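Local coordinates for thioredoxin (H-type,TRX-H) (Edwardsiella tarda, PDB 5ZF2), which inhibits ASK1-MAPK signalling of the infected host to promote pathogenesis, acting as a thioredoxin-like effector whose fold suggests thiol-disulfide chemistry, at residues A[3-8]-A[59-64]; A[11-16]-A[50-55]; A[66-71]-A[77-82]. All coordinates share one frame; numbering follows the deposited sequence.

Interaction 1. Residues A[3-8]-A[59-64]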
loop_
_atom_site.group_PDB
_atom_site.type_symbol
_atom_site.label_atom_id
_atom_site.label_comp_id
_atom_site.label_asym_id
_atom_site.label_seq_id
_atom_site.Cartn_x
_atom_site.Cartn_y
_atom_site.Cartn_z
ATOM N N GLU A 3 -2.147 8.487 -2.937
ATOM C CA GLU A 3 -1.299 9.406 -3.674
ATOM C C GLU A 3 -0.084 8.651 -4.181
ATOM O O GLU A 3 0.226 7.561 -3.679
ATOM C CB GLU A 3 -0.897 10.602 -2.798
ATOM C CG GLU A 3 0.038 10.288 -1.647
ATOM C CD GLU A 3 -0.085 11.353 -0.534
ATOM O OE1 GLU A 3 -0.879 11.164 0.422
ATOM O OE2 GLU A 3 0.585 12.402 -0.640
ATOM N N PRO A 4 0.594 9.161 -5.211
ATOM C CA PRO A 4 1.833 8.535 -5.660
ATOM C C PRO A 4 2.883 8.634 -4.572
ATOM O O PRO A 4 2.950 9.622 -3.833
ATOM C CB PRO A 4 2.247 9.366 -6.889
ATOM C CG PRO A 4 1.123 10.267 -7.176
ATOM C CD PRO A 4 0.305 10.414 -5.935
ATOM N N TYR A 5 3.720 7.609 -4.493
ATOM C CA TYR A 5 4.839 7.663 -3.571
ATOM C C TYR A 5 5.764 8.829 -3.913
ATOM O O TYR A 5 6.144 9.034 -5.075
ATOM C CB TYR A 5 5.647 6.362 -3.584
ATOM C CG TYR A 5 6.832 6.471 -2.663
ATOM C CD1 TYR A 5 6.711 6.188 -1.301
ATOM C CD2 TYR A 5 8.053 6.947 -3.138
ATOM C CE1 TYR A 5 7.797 6.326 -0.452
ATOM C CE2 TYR A 5 9.116 7.104 -2.312
ATOM C CZ TYR A 5 8.994 6.783 -0.977
ATOM O OH TYR A 5 10.106 6.946 -0.191
ATOM N N SER A 6 6.122 9.580 -2.875
ATOM C CA SER A 6 7.254 10.490 -2.881
ATOM C C SER A 6 7.869 10.428 -1.499
ATOM O O SER A 6 7.186 10.100 -0.523
ATOM C CB SER A 6 6.855 11.931 -3.226
ATOM O OG SER A 6 6.168 12.552 -2.152
ATOM N N ASP A 7 9.183 10.667 -1.446
ATOM C CA ASP A 7 9.906 10.688 -0.178
ATOM C C ASP A 7 9.225 11.608 0.825
ATOM O O ASP A 7 8.936 11.201 1.954
ATOM C CB ASP A 7 11.353 11.142 -0.393
ATOM C CG ASP A 7 12.156 10.179 -1.257
ATOM O OD1 ASP A 7 11.747 9.003 -1.356
ATOM O OD2 ASP A 7 13.201 10.604 -1.825
ATOM N N ALA A 8 8.932 12.850 0.418
ATOM C CA ALA A 8 8.452 13.834 1.383
ATOM C C ALA A 8 7.051 13.496 1.883
ATOM O O ALA A 8 6.763 13.633 3.077
ATOM C CB ALA A 8 8.479 15.235 0.774
ATOM N N ASP A 59 8.262 -0.100 -11.612
ATOM C CA ASP A 59 9.184 0.140 -12.716
ATOM C C ASP A 59 10.032 1.400 -12.536
ATOM O O ASP A 59 11.177 1.424 -13.001
ATOM C CB ASP A 59 8.425 0.219 -14.044
ATOM C CG ASP A 59 7.838 -1.121 -14.464
ATOM O OD1 ASP A 59 8.407 -2.173 -14.106
ATOM O OD2 ASP A 59 6.812 -1.125 -15.176
ATOM N N THR A 60 9.526 2.447 -11.873
ATOM C CA THR A 60 10.191 3.744 -11.933
ATOM C C THR A 60 10.746 4.265 -10.612
ATOM O O THR A 60 11.446 5.284 -10.624
ATOM C CB THR A 60 9.232 4.798 -12.504
ATOM O OG1 THR A 60 8.135 4.973 -11.600
ATOM C CG2 THR A 60 8.680 4.358 -13.858
ATOM N N GLN A 61 10.472 3.622 -9.482
ATOM C CA GLN A 61 10.895 4.130 -8.180
ATOM C C GLN A 61 11.749 3.075 -7.479
ATOM O O GLN A 61 11.356 2.515 -6.455
ATOM C CB GLN A 61 9.648 4.555 -7.352
ATOM C CG GLN A 61 8.758 5.542 -8.150
ATOM C CD GLN A 61 7.567 6.078 -7.344
ATOM O OE1 GLN A 61 6.501 5.464 -7.331
ATOM N NE2 GLN A 61 7.735 7.254 -6.711
ATOM N N LYS A 62 12.953 2.835 -8.024
ATOM C CA LYS A 62 13.771 1.740 -7.529
ATOM C C LYS A 62 14.336 2.028 -6.138
ATOM O O LYS A 62 14.494 1.102 -5.331
ATOM C CB LYS A 62 14.874 1.445 -8.552
ATOM C CG LYS A 62 14.291 1.024 -9.921
ATOM C CD LYS A 62 13.542 -0.307 -9.750
ATOM C CE LYS A 62 13.295 -1.038 -11.053
ATOM N NZ LYS A 62 12.330 -2.176 -10.896
ATOM N N ALA A 63 14.634 3.291 -5.824
ATOM C CA ALA A 63 15.104 3.614 -4.479
ATOM C C ALA A 63 14.044 3.276 -3.440
ATOM O O ALA A 63 14.363 2.798 -2.338
ATOM C CB ALA A 63 15.497 5.093 -4.391
ATOM N N ALA A 64 12.768 3.481 -3.787
ATOM C CA ALA A 64 11.691 3.122 -2.871
ATOM C C ALA A 64 11.648 1.616 -2.627
ATOM O O ALA A 64 11.430 1.173 -1.492
ATOM C CB ALA A 64 10.348 3.628 -3.421
#

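Interaction 2. Residues A[11-16]-A[50-55]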
loop_
_atom_site.group_PDB
_atom_site.type_symbol
_atom_site.label_atom_id
_atom_site.label_comp_id
_atom_site.label_asym_id
_atom_site.label_seq_id
_atom_site.Cartn_x
_atom_site.Cartn_y
_atom_site.Cartn_z
ATOM N N THR A 11 7.349 10.344 4.326
ATOM C CA THR A 11 7.934 10.617 5.632
ATOM C C THR A 11 6.977 11.438 6.489
ATOM O O THR A 11 6.855 11.201 7.700
ATOM C CB THR A 11 9.289 11.335 5.497
ATOM O OG1 THR A 11 9.093 12.657 5.015
ATOM C CG2 THR A 11 10.228 10.604 4.543
ATOM N N GLN A 12 6.249 12.373 5.871
ATOM C CA GLN A 12 5.295 13.159 6.644
ATOM C C GLN A 12 4.133 12.289 7.115
ATOM O O GLN A 12 3.681 12.420 8.260
ATOM C CB GLN A 12 4.806 14.348 5.823
ATOM C CG GLN A 12 3.742 15.172 6.505
ATOM C CD GLN A 12 2.562 15.443 5.595
ATOM O OE1 GLN A 12 2.611 16.357 4.776
ATOM N NE2 GLN A 12 1.510 14.624 5.701
ATOM N N ALA A 13 3.656 11.372 6.265
ATOM C CA ALA A 13 2.626 10.433 6.712
ATOM C C ALA A 13 3.116 9.570 7.878
ATOM O O ALA A 13 2.395 9.385 8.869
ATOM C CB ALA A 13 2.165 9.553 5.541
ATOM N N GLN A 14 4.344 9.054 7.801
ATOM C CA GLN A 14 4.847 8.201 8.882
ATOM C C GLN A 14 4.978 8.951 10.199
ATOM O O GLN A 14 4.805 8.357 11.271
ATOM C CB GLN A 14 6.199 7.600 8.508
ATOM C CG GLN A 14 6.115 6.628 7.354
ATOM C CD GLN A 14 5.564 5.280 7.778
ATOM O OE1 GLN A 14 4.382 5.150 8.108
ATOM N NE2 GLN A 14 6.423 4.269 7.770
ATOM N N ALA A 15 5.314 10.232 10.155
ATOM C CA ALA A 15 5.441 11.009 11.382
ATOM C C ALA A 15 4.090 11.463 11.944
ATOM O O ALA A 15 4.033 11.894 13.100
ATOM C CB ALA A 15 6.337 12.221 11.126
ATOM N N SER A 16 3.005 11.334 11.178
ATOM C CA SER A 16 1.700 11.861 11.553
ATOM C C SER A 16 0.968 11.013 12.587
ATOM O O SER A 16 -0.001 11.496 13.178
ATOM C CB SER A 16 0.799 11.963 10.319
ATOM O OG SER A 16 0.382 10.656 9.912
ATOM N N ASP A 50 -8.523 7.016 8.191
ATOM C CA ASP A 50 -7.233 7.632 8.478
ATOM C C ASP A 50 -6.096 7.060 7.640
ATOM O O ASP A 50 -4.955 7.513 7.773
ATOM C CB ASP A 50 -6.884 7.473 9.956
ATOM C CG ASP A 50 -7.863 8.213 10.863
ATOM O OD1 ASP A 50 -8.323 9.317 10.490
ATOM O OD2 ASP A 50 -8.186 7.674 11.931
ATOM N N LEU A 51 -6.373 6.089 6.785
ATOM C CA LEU A 51 -5.301 5.384 6.100
ATOM C C LEU A 51 -4.712 6.274 5.011
ATOM O O LEU A 51 -5.442 6.929 4.267
ATOM C CB LEU A 51 -5.833 4.082 5.502
ATOM C CG LEU A 51 -4.829 3.219 4.756
ATOM C CD1 LEU A 51 -3.829 2.704 5.718
ATOM C CD2 LEU A 51 -5.568 2.032 4.080
ATOM N N ARG A 52 -3.394 6.323 4.937
ATOM C CA ARG A 52 -2.684 7.077 3.916
ATOM C C ARG A 52 -2.019 6.054 2.992
ATOM O O ARG A 52 -1.078 5.370 3.401
ATOM C CB ARG A 52 -1.646 8.002 4.544
ATOM C CG ARG A 52 -2.162 8.864 5.667
ATOM C CD ARG A 52 -3.017 9.989 5.130
ATOM N NE ARG A 52 -2.303 10.808 4.152
ATOM C CZ ARG A 52 -1.384 11.729 4.449
ATOM N NH1 ARG A 52 -1.040 11.966 5.717
ATOM N NH2 ARG A 52 -0.799 12.413 3.468
ATOM N N VAL A 53 -2.497 5.966 1.758
ATOM C CA VAL A 53 -2.028 4.973 0.784
ATOM C C VAL A 53 -1.029 5.634 -0.146
ATOM O O VAL A 53 -1.294 6.726 -0.667
ATOM C CB VAL A 53 -3.204 4.396 -0.019
ATOM C CG1 VAL A 53 -2.700 3.352 -1.056
ATOM C CG2 VAL A 53 -4.254 3.833 0.926
ATOM N N PHE A 54 0.127 4.984 -0.356
ATOM C CA PHE A 54 1.106 5.453 -1.327
ATOM C C PHE A 54 1.325 4.396 -2.400
ATOM O O PHE A 54 1.663 3.249 -2.086
ATOM C CB PHE A 54 2.431 5.810 -0.655
ATOM C CG PHE A 54 2.299 6.939 0.300
ATOM C CD1 PHE A 54 2.400 8.254 -0.156
ATOM C CD2 PHE A 54 2.046 6.697 1.636
ATOM C CE1 PHE A 54 2.255 9.308 0.713
ATOM C CE2 PHE A 54 1.875 7.760 2.520
ATOM C CZ PHE A 54 1.976 9.061 2.045
ATOM N N LYS A 55 1.138 4.788 -3.656
ATOM C CA LYS A 55 1.340 3.892 -4.785
ATOM C C LYS A 55 2.785 4.011 -5.252
ATOM O O LYS A 55 3.219 5.084 -5.696
ATOM C CB LYS A 55 0.364 4.216 -5.915
ATOM C CG LYS A 55 -1.127 4.085 -5.530
ATOM C CD LYS A 55 -1.671 2.668 -5.746
ATOM C CE LYS A 55 -3.192 2.608 -5.517
ATOM N NZ LYS A 55 -3.989 3.348 -6.552
#

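Interaction 3. Residues A[66-71]-A[77-82]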
loop_
_atom_site.group_PDB
_atom_site.type_symbol
_atom_site.label_atom_id
_atom_site.label_comp_id
_atom_site.label_asym_id
_atom_site.label_seq_id
_atom_site.Cartn_x
_atom_site.Cartn_y
_atom_site.Cartn_z
ATOM N N GLN A 66 14.107 -0.613 -2.584
ATOM C CA GLN A 66 15.142 -1.028 -1.646
ATOM C C GLN A 66 14.769 -0.643 -0.223
ATOM O O GLN A 66 14.920 -1.438 0.708
ATOM C CB GLN A 66 16.489 -0.412 -2.026
ATOM C CG GLN A 66 17.196 -1.144 -3.157
ATOM C CD GLN A 66 17.573 -2.578 -2.798
ATOM O OE1 GLN A 66 17.894 -2.880 -1.645
ATOM N NE2 GLN A 66 17.537 -3.469 -3.788
ATOM N N GLN A 67 14.252 0.567 -0.043
ATOM C CA GLN A 67 13.820 1.018 1.276
ATOM C C GLN A 67 12.792 0.066 1.898
ATOM O O GLN A 67 12.821 -0.200 3.109
ATOM C CB GLN A 67 13.238 2.422 1.122
ATOM C CG GLN A 67 12.521 2.959 2.329
ATOM C CD GLN A 67 12.024 4.388 2.093
ATOM O OE1 GLN A 67 11.749 4.777 0.958
ATOM N NE2 GLN A 67 11.899 5.163 3.159
ATOM N N PHE A 68 11.864 -0.435 1.091
ATOM C CA PHE A 68 10.772 -1.279 1.545
ATOM C C PHE A 68 11.084 -2.768 1.455
ATOM O O PHE A 68 10.251 -3.576 1.873
ATOM C CB PHE A 68 9.518 -0.960 0.720
ATOM C CG PHE A 68 9.008 0.448 0.925
ATOM C CD1 PHE A 68 8.758 0.920 2.197
ATOM C CD2 PHE A 68 8.810 1.306 -0.161
ATOM C CE1 PHE A 68 8.299 2.209 2.399
ATOM C CE2 PHE A 68 8.363 2.597 0.035
ATOM C CZ PHE A 68 8.104 3.051 1.317
ATOM N N ARG A 69 12.258 -3.139 0.934
ATOM C CA ARG A 69 12.666 -4.535 0.797
ATOM C C ARG A 69 11.637 -5.282 -0.061
ATOM O O ARG A 69 11.064 -6.302 0.332
ATOM C CB ARG A 69 12.866 -5.168 2.187
ATOM C CG ARG A 69 13.190 -6.675 2.238
ATOM C CD ARG A 69 13.370 -7.202 3.681
ATOM N NE ARG A 69 12.084 -7.521 4.311
ATOM C CZ ARG A 69 11.324 -8.569 3.997
ATOM N NH1 ARG A 69 11.689 -9.425 3.051
ATOM N NH2 ARG A 69 10.184 -8.774 4.634
ATOM N N VAL A 70 11.364 -4.716 -1.234
ATOM C CA VAL A 70 10.328 -5.202 -2.139
ATOM C C VAL A 70 10.991 -5.783 -3.371
ATOM O O VAL A 70 11.790 -5.103 -4.026
ATOM C CB VAL A 70 9.354 -4.081 -2.540
ATOM C CG1 VAL A 70 8.422 -4.549 -3.671
ATOM C CG2 VAL A 70 8.562 -3.640 -1.326
ATOM N N SER A 71 10.649 -7.029 -3.698
ATOM C CA SER A 71 11.172 -7.665 -4.893
ATOM C C SER A 71 10.100 -8.037 -5.904
ATOM O O SER A 71 10.448 -8.477 -7.002
ATOM C CB SER A 71 11.979 -8.928 -4.529
ATOM O OG SER A 71 11.182 -9.876 -3.828
ATOM N N ILE A 77 2.314 -3.340 1.989
ATOM C CA ILE A 77 2.958 -3.245 3.294
ATOM C C ILE A 77 2.168 -2.279 4.154
ATOM O O ILE A 77 1.959 -1.128 3.764
ATOM C CB ILE A 77 4.410 -2.763 3.203
ATOM C CG1 ILE A 77 5.179 -3.583 2.155
ATOM C CG2 ILE A 77 5.041 -2.831 4.633
ATOM C CD1 ILE A 77 6.559 -2.987 1.812
ATOM N N LEU A 78 1.766 -2.723 5.331
ATOM C CA LEU A 78 0.939 -1.892 6.200
ATOM C C LEU A 78 1.813 -1.390 7.338
ATOM O O LEU A 78 2.513 -2.174 7.979
ATOM C CB LEU A 78 -0.271 -2.661 6.740
ATOM C CG LEU A 78 -1.187 -1.841 7.667
ATOM C CD1 LEU A 78 -1.847 -0.642 6.912
ATOM C CD2 LEU A 78 -2.265 -2.709 8.315
ATOM N N TYR A 79 1.787 -0.086 7.569
ATOM C CA TYR A 79 2.471 0.523 8.698
ATOM C C TYR A 79 1.454 1.104 9.660
ATOM O O TYR A 79 0.407 1.609 9.245
ATOM C CB TYR A 79 3.418 1.648 8.250
ATOM C CG TYR A 79 4.553 1.193 7.397
ATOM C CD1 TYR A 79 4.359 0.934 6.058
ATOM C CD2 TYR A 79 5.828 1.033 7.927
ATOM C CE1 TYR A 79 5.391 0.524 5.253
ATOM C CE2 TYR A 79 6.880 0.605 7.127
ATOM C CZ TYR A 79 6.647 0.352 5.798
ATOM O OH TYR A 79 7.661 -0.042 4.986
ATOM N N ARG A 80 1.772 1.038 10.955
ATOM C CA ARG A 80 1.023 1.766 11.973
ATOM C C ARG A 80 2.032 2.484 12.853
ATOM O O ARG A 80 3.032 1.886 13.271
ATOM C CB ARG A 80 0.109 0.836 12.792
ATOM C CG ARG A 80 -1.112 0.378 11.979
ATOM C CD ARG A 80 -2.049 -0.567 12.724
ATOM N NE ARG A 80 -3.219 -0.897 11.915
ATOM C CZ ARG A 80 -3.919 -2.014 12.066
ATOM N NH1 ARG A 80 -3.547 -2.871 12.987
ATOM N NH2 ARG A 80 -4.982 -2.290 11.309
ATOM N N ASN A 81 1.802 3.779 13.059
ATOM C CA ASN A 81 2.669 4.622 13.870
ATOM C C ASN A 81 4.110 4.571 13.370
ATOM O O ASN A 81 5.062 4.630 14.160
ATOM C CB ASN A 81 2.593 4.237 15.354
ATOM C CG ASN A 81 3.080 5.349 16.262
ATOM O OD1 ASN A 81 2.874 6.536 15.978
ATOM N ND2 ASN A 81 3.765 4.974 17.344
ATOM N N GLY A 82 4.275 4.441 12.054
ATOM C CA GLY A 82 5.594 4.505 11.452
ATOM C C GLY A 82 6.362 3.205 11.441
ATOM O O GLY A 82 7.537 3.214 11.076
#

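Interaction 1. Residues A[3-8]-A[59-64]
The ring of Tyr5 is met on one face by the methyl group of Ala64 and at its edge, in the ring plane, by the amide nitrogen of Gln61. Ala64 CB lies 4.2 Å from the centroid of the Tyr5 ring, 24° off the ring normal, a CH-pi contact displaced toward the rim; the carbon it comes closest to is Tyr5 CE2, at 3.9 Å. At the edge, Gln61 NE2 approaches Tyr5 CD2 to 3.6 Å, with the amide plane turned 66° from that of the ring.

The amide comes this close because it is also bonded to the backbone of the same residue. Gln61 NE2 donates to Tyr5 O over 2.9 Å, and the N-H points fairly straight at the oxygen, at 154°. The acceptor lies in the amide plane of Gln61, whereas the donor stands well above the carbonyl plane of Tyr5. Beyond CG the glutamine chain is extended, which carries its amide across to the tyrosine. Its other end is held as well: Gln61 OE1 accepts from the backbone N of Asn57, so bonds at both ends fix the rotation of the amide. With CG of Tyr5 anti to the backbone N, the ring extends past the amide to the first turn of helix 62-68, where Ala64 meets it. A small methyl thus packs against the broad ring while the polar link goes from the glutamine amide to the main-chain carbonyl of Tyr5.

Helices 7-15 and 62-68 both start here, with Ser6 and Gln61 at their N-cap positions. The contact joins the turn after edge strand 2-4 to the start of helix 62-68, and strand 52-57, the sheet neighbour of 2-4, supports both sides through Val56, which touches Tyr5 and Ala64.

Interaction 2. Residues A[11-16]-A[50-55]
Arg52 and Phe54 reach from strand 52-57 to the same methyl group, Ala13 CB, on helix 7-15. Arg52 comes first along the strand. Its side chain is bent at chi2 and chi3 (-74° and -56°), which turns the guanidinium alongside the helix, next to Ala13; Ala13 CB sits over one face, 4.0 Å from Arg52 NH1 and offset toward the rim. At the edge of the guanidinium, in its plane, lies Gln12 NE2, 3.7 Å from Arg52 NH1 and without a hydrogen bond between these two donors. The polar grip on the arginine comes from the N-terminal strand region: Ser1 OG bonds to NE, and Glu3 forms a salt bridge with NH2.

Two residues on, Phe54 presents the edge of its ring to the helix. Ala13 CB lies near the ring plane, 3.5 Å from Phe54 CE2 and equally close to CZ, a snug apolar contact. The carbonyl of Ala13 is occupied within its own segment, accepting from Ser16 N and, over 2.6 Å, from Ser16 OG.

The axes of helix 11-15 and strand 52-55 run 155° apart in direction and come within 9.9 Å. Here Ala13 faces the strand; a helix packed on the central sheet is part of the alpha/beta layering of the thioredoxin fold.

Interaction 3. Residues A[66-71]-A[77-82]
Phe68 and Tyr79 approach each other obliquely, the tyrosine hydroxyl reaching the edge of the phenylalanine ring. Tyr79 OH lies near the plane of that ring, 3.1 Å from Phe68 CD1 and 3.5 Å from Phe68 CE1, so the oxygen faces the slightly positive C-H rim. Further back, Phe68 CE1 is 4.2 Å from Tyr79 CZ.

Ile77, two residues earlier on the strand, meets the root of the same phenylalanine. Its CG1 is anti to the carbonyl carbon (chi1 -50°) and the chain then extends, bringing Ile77 CD1 to 3.7 Å from Phe68 CB. This methyl is shared: Val70 CG2 comes to 3.8 Å of Ile77 CD1, the two branched side chains crossing at a slant. Phe68 and Val70 both point toward the strand, from either side of the turn at Arg69. Arg69 adopts a positive phi of 58°, ending the helix in a Schellman motif.

The contact thus packs the C-terminal end of helix 62-68 and the residues after it against strand 75-80. Val22 and Val24 of the adjoining strand 20-25 touch Phe68 and Val70 respectively. Arg87 of edge strand 83-89 bonds to Phe68 O, while Phe10 of helix 7-15 meets the Phe68 ring edge-to-face.

In the fold
The three contacts illustrate how two helices can share one layer over a sheet. Interactions 1 and 2 both use helix 7-15 and meet through the pairing of strands 2-4 and 52-57, where Tyr5 N lies 2.8 Å from Lys55 O and Glu3 O 2.9 Å from Lys55 N. Interactions 1 and 3 hold successive parts of helix 62-68, and Tyr5 CE1 comes to 3.7 Å of Phe68 CZ. Between interactions 2 and 3, Gln14 NE2 approaches Tyr79 CD2 to 3.3 Å. The centres of the three contacts lie about 11 to 13 Å from one another. None includes the thioredoxin-type CxxC pair, Cys29 and Cys32, the probable redox site.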